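Side-chain contacts in phosphodiesterase (Trypanosoma brucei brucei, PDB 5H2Q), which belongs to the HD-type phosphodiesterase family and folds into an all-helical domain that holds a zinc ion and a magnesium ion: residues F31-F34 against Q35-S39; I50-R53 against L54-S58. One frame throughout, in Å; residues are numbered along the deposited sequence.

I50 joins the two contacts: its CD1 packs 3.5 Å from L33 CD1 and 3.6 Å from F31 CZ, with A36 close by, a worked example of how two successive helices meet through side chains that also take part in local contacts. Contact 1 spans all of helix 33-38 with the N-cap D32 before it; contact 2 covers the later part of helix 43-58. Their centres lie about 16 Å apart. Contact 1 is near the metal and ligand sites: the F34 side chain is about 9 Å from the bound LLI, and the L33 side chain about 12 Å from the zinc ion, which is held by H92, H128, D129 and D242.

Contact 1: F31-F34 against Q35-S39; sequences FDLF and QARES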
loop_
_atom_site.group_PDB
_atom_site.type_symbol
_atom_site.label_atom_id
_atom_site.label_comp_id
_atom_site.label_asym_id
_atom_site.label_seq_id
_atom_site.Cartn_x
_atom_site.Cartn_y
_atom_site.Cartn_z
ATOM N N PHE A 31 14.775 5.476 3.179
ATOM C CA PHE A 31 14.711 5.725 1.747
ATOM C C PHE A 31 13.702 6.833 1.498
ATOM O O PHE A 31 12.616 6.806 2.071
ATOM C CB PHE A 31 14.312 4.450 0.973
ATOM C CG PHE A 31 14.097 4.745 -0.497
ATOM C CD1 PHE A 31 15.173 5.064 -1.327
ATOM C CD2 PHE A 31 12.819 4.719 -1.049
ATOM C CE1 PHE A 31 14.973 5.351 -2.674
ATOM C CE2 PHE A 31 12.619 5.028 -2.399
ATOM C CZ PHE A 31 13.697 5.344 -3.197
ATOM N N ASP A 32 14.091 7.813 0.691
ATOM C CA ASP A 32 13.283 9.000 0.397
ATOM C C ASP A 32 12.784 8.971 -1.055
ATOM O O ASP A 32 13.498 9.362 -1.986
ATOM C CB ASP A 32 14.125 10.250 0.663
ATOM C CG ASP A 32 13.348 11.555 0.615
ATOM O OD1 ASP A 32 12.227 11.568 0.027
ATOM O OD2 ASP A 32 13.877 12.571 1.109
ATOM N N LEU A 33 11.533 8.506 -1.242
ATOM C CA LEU A 33 10.933 8.436 -2.566
ATOM C C LEU A 33 10.705 9.825 -3.196
ATOM O O LEU A 33 10.823 9.972 -4.425
ATOM C CB LEU A 33 9.615 7.610 -2.511
ATOM C CG LEU A 33 8.900 7.363 -3.855
ATOM C CD1 LEU A 33 9.801 6.637 -4.883
ATOM C CD2 LEU A 33 7.640 6.533 -3.625
ATOM N N PHE A 34 10.390 10.834 -2.361
ATOM C CA PHE A 34 10.166 12.206 -2.840
ATOM C C PHE A 34 11.426 12.754 -3.490
ATOM O O PHE A 34 11.350 13.302 -4.583
ATOM C CB PHE A 34 9.694 13.123 -1.712
ATOM C CG PHE A 34 8.260 12.847 -1.315
ATOM C CD1 PHE A 34 7.203 13.220 -2.148
ATOM C CD2 PHE A 34 7.971 12.151 -0.156
ATOM C CE1 PHE A 34 5.883 12.931 -1.804
ATOM C CE2 PHE A 34 6.635 11.892 0.213
ATOM C CZ PHE A 34 5.609 12.257 -0.630
ATOM N N GLN A 35 12.591 12.510 -2.866
ATOM C CA GLN A 35 13.871 12.944 -3.429
ATOM C C GLN A 35 14.196 12.156 -4.721
ATOM O O GLN A 35 14.631 12.757 -5.701
ATOM C CB GLN A 35 14.982 12.847 -2.383
ATOM C CG GLN A 35 16.256 13.575 -2.803
ATOM C CD GLN A 35 16.018 15.065 -3.030
ATOM O OE1 GLN A 35 15.620 15.792 -2.122
ATOM N NE2 GLN A 35 16.233 15.534 -4.250
ATOM N N ALA A 36 13.932 10.830 -4.744
ATOM C CA ALA A 36 14.134 10.008 -5.950
ATOM C C ALA A 36 13.272 10.557 -7.124
ATOM O O ALA A 36 13.746 10.642 -8.254
ATOM C CB ALA A 36 13.792 8.539 -5.658
ATOM N N ARG A 37 12.023 10.972 -6.842
ATOM C CA ARG A 37 11.148 11.555 -7.871
ATOM C C ARG A 37 11.674 12.932 -8.324
ATOM O O ARG A 37 11.646 13.249 -9.521
ATOM C CB ARG A 37 9.728 11.729 -7.307
ATOM C CG ARG A 37 8.984 10.418 -7.039
ATOM C CD ARG A 37 7.850 10.665 -6.040
ATOM N NE ARG A 37 6.810 11.521 -6.611
ATOM C CZ ARG A 37 5.639 11.812 -6.046
ATOM N NH1 ARG A 37 5.328 11.323 -4.847
ATOM N NH2 ARG A 37 4.778 12.603 -6.669
ATOM N N GLU A 38 12.101 13.755 -7.355
ATOM C CA GLU A 38 12.527 15.133 -7.604
ATOM C C GLU A 38 13.877 15.238 -8.296
ATOM O O GLU A 38 14.136 16.258 -8.940
ATOM C CB GLU A 38 12.489 15.951 -6.299
ATOM C CG GLU A 38 11.063 16.268 -5.859
ATOM C CD GLU A 38 10.798 16.473 -4.377
ATOM O OE1 GLU A 38 11.737 16.845 -3.634
ATOM O OE2 GLU A 38 9.627 16.289 -3.966
ATOM N N SER A 39 14.735 14.188 -8.185
ATOM C CA SER A 39 16.091 14.172 -8.767
ATOM C C SER A 39 16.181 13.505 -10.131
ATOM O O SER A 39 17.268 13.148 -10.586
ATOM C CB SER A 39 17.090 13.553 -7.787
ATOM O OG SER A 39 17.186 14.417 -6.661
HETATM O O HOH W 1 15.748 14.840 0.869
#
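D32 caps the start of helix 33-38 through Q35. With its CG anti to the backbone N (chi1 -171°), D32 turns its carboxylate back over the first turn as the N-cap, and OD1 accepts from Q35 N at 3.1 Å, the donor standing above the carboxylate plane. A water donates both to D32 OD2 and to Q35 OE1, bridging the two side chains. Q35, bent at chi2 (60°), sends its NE2 to S39 OG at 2.8 Å, in the plane of the amide, so both ends of that amide are engaged.

On another side of the same turn, F34 and R37 run side by side in the same direction. R37 NH1 comes 3.5 Å from F34 CE1, with guanidinium and ring planes only 28° apart, and the R37 methylenes pass close to L33 O. On the buried flank, F31 CZ reaches A36 CB at 4.0 Å.

The short helix is wedged among three others. F31, L33 and A36 rest on I50 of helix 43-58; F34 meets W256 and Q255 of helix 250-274, where Q255 also bonds E38 OE2; and R37 makes a cation-pi contact with Y91 of helix 90-105.

Contact 2: I50-R53 against L54-S58; sequences IAYR and LLLGS
Y52 and L56, four residues apart, make the close side-chain contact of this helical turn. The L56 methyl CD1 lies over one face of the tyrosine ring, 3.9 Å from its centroid and 29° off the ring normal, a CH-pi contact displaced toward the phenol end: CD1 is 3.5 Å from Y52 CZ and equally near Y52 OH. Y52 has its CG anti to the backbone N (chi1 -178°), which stands the ring beside the following turn, while L56 places its CG beside its own backbone N (chi1 -82°) and sends CD1 across to the ring. L56 N also donates to Y52 O at 2.9 Å. Both side chains pack on helix 68-80, at D68 and at L72 or L71.

The buried flank carries I50, L54 and L55, which face helix 90-105 through V94, Y101 and C97. R53 is anchored by its guanidinium, with Y52 CE2 3.8 Å above the centre of that plane, and by NH1, hydrogen-bonded to L17 O. Looser is its approach to L56, NH2 staying 4.2 Å from L56 CD1, and G57 is exposed.

S58 OG donates to L55 O at 2.6 Å and is also hydrogen-bonded to L60 N. Successive i to i+4 bonds are those of an alpha helix, here a mostly buried one that packs against helices 68-80 and 90-105 in the all-helical phosphodiesterase fold, with R53 and G57 at its less buried side.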
loop_
_atom_site.group_PDB
_atom_site.type_symbol
_atom_site.label_atom_id
_atom_site.label_comp_id
_atom_site.label_asym_id
_atom_site.label_seq_id
_atom_site.Cartn_x
_atom_site.Cartn_y
_atom_site.Cartn_z
ATOM N N ILE A 50 12.364 1.416 -9.122
ATOM C CA ILE A 50 12.558 1.138 -7.693
ATOM C C ILE A 50 11.910 -0.182 -7.359
ATOM O O ILE A 50 12.557 -1.024 -6.775
ATOM C CB ILE A 50 12.048 2.288 -6.776
ATOM C CG1 ILE A 50 13.004 3.474 -6.850
ATOM C CG2 ILE A 50 11.924 1.825 -5.281
ATOM C CD1 ILE A 50 12.357 4.782 -6.472
ATOM N N ALA A 51 10.637 -0.379 -7.771
ATOM C CA ALA A 51 9.952 -1.629 -7.491
ATOM C C ALA A 51 10.650 -2.809 -8.204
ATOM O O ALA A 51 10.870 -3.853 -7.610
ATOM C CB ALA A 51 8.507 -1.520 -7.936
ATOM N N TYR A 52 11.075 -2.594 -9.453
ATOM C CA TYR A 52 11.733 -3.635 -10.254
ATOM C C TYR A 52 13.052 -4.079 -9.620
ATOM O O TYR A 52 13.229 -5.267 -9.382
ATOM C CB TYR A 52 11.950 -3.102 -11.681
ATOM C CG TYR A 52 12.590 -4.077 -12.647
ATOM C CD1 TYR A 52 11.926 -5.239 -13.035
ATOM C CD2 TYR A 52 13.792 -3.770 -13.281
ATOM C CE1 TYR A 52 12.494 -6.127 -13.945
ATOM C CE2 TYR A 52 14.374 -4.653 -14.189
ATOM C CZ TYR A 52 13.711 -5.820 -14.531
ATOM O OH TYR A 52 14.282 -6.696 -15.419
ATOM N N ARG A 53 13.950 -3.124 -9.315
ATOM C CA ARG A 53 15.241 -3.435 -8.715
ATOM C C ARG A 53 15.126 -3.941 -7.296
ATOM O O ARG A 53 15.901 -4.815 -6.903
ATOM C CB ARG A 53 16.199 -2.240 -8.830
ATOM C CG ARG A 53 16.543 -1.858 -10.258
ATOM C CD ARG A 53 17.165 -3.024 -11.011
ATOM N NE ARG A 53 17.365 -2.741 -12.433
ATOM C CZ ARG A 53 17.930 -3.587 -13.291
ATOM N NH1 ARG A 53 18.089 -3.245 -14.563
ATOM N NH2 ARG A 53 18.345 -4.781 -12.883
ATOM N N LEU A 54 14.159 -3.429 -6.525
ATOM C CA LEU A 54 13.960 -3.934 -5.162
ATOM C C LEU A 54 13.608 -5.426 -5.205
ATOM O O LEU A 54 14.225 -6.236 -4.514
ATOM C CB LEU A 54 12.832 -3.162 -4.477
ATOM C CG LEU A 54 12.502 -3.560 -3.044
ATOM C CD1 LEU A 54 13.656 -3.168 -2.071
ATOM C CD2 LEU A 54 11.206 -2.934 -2.616
ATOM N N LEU A 55 12.641 -5.778 -6.056
ATOM C CA LEU A 55 12.181 -7.158 -6.162
ATOM C C LEU A 55 13.229 -8.076 -6.812
ATOM O O LEU A 55 13.516 -9.136 -6.272
ATOM C CB LEU A 55 10.817 -7.211 -6.854
ATOM C CG LEU A 55 9.570 -6.933 -5.975
ATOM C CD1 LEU A 55 9.735 -5.713 -5.055
ATOM C CD2 LEU A 55 8.324 -6.776 -6.827
ATOM N N LEU A 56 13.850 -7.662 -7.923
ATOM C CA LEU A 56 14.880 -8.554 -8.513
ATOM C C LEU A 56 16.061 -8.720 -7.543
ATOM O O LEU A 56 16.638 -9.808 -7.447
ATOM C CB LEU A 56 15.415 -7.988 -9.845
ATOM C CG LEU A 56 14.630 -8.232 -11.105
ATOM C CD1 LEU A 56 15.472 -7.837 -12.317
ATOM C CD2 LEU A 56 14.160 -9.692 -11.245
ATOM N N GLY A 57 16.380 -7.640 -6.811
ATOM C CA GLY A 57 17.484 -7.599 -5.863
ATOM C C GLY A 57 17.338 -8.588 -4.733
ATOM O O GLY A 57 18.341 -9.107 -4.243
ATOM N N SER A 58 16.080 -8.878 -4.345
ATOM C CA SER A 58 15.709 -9.793 -3.263
ATOM C C SER A 58 15.946 -11.243 -3.632
ATOM O O SER A 58 16.228 -12.037 -2.740
ATOM C CB SER A 58 14.249 -9.608 -2.858
ATOM O OG SER A 58 13.309 -10.077 -3.812
#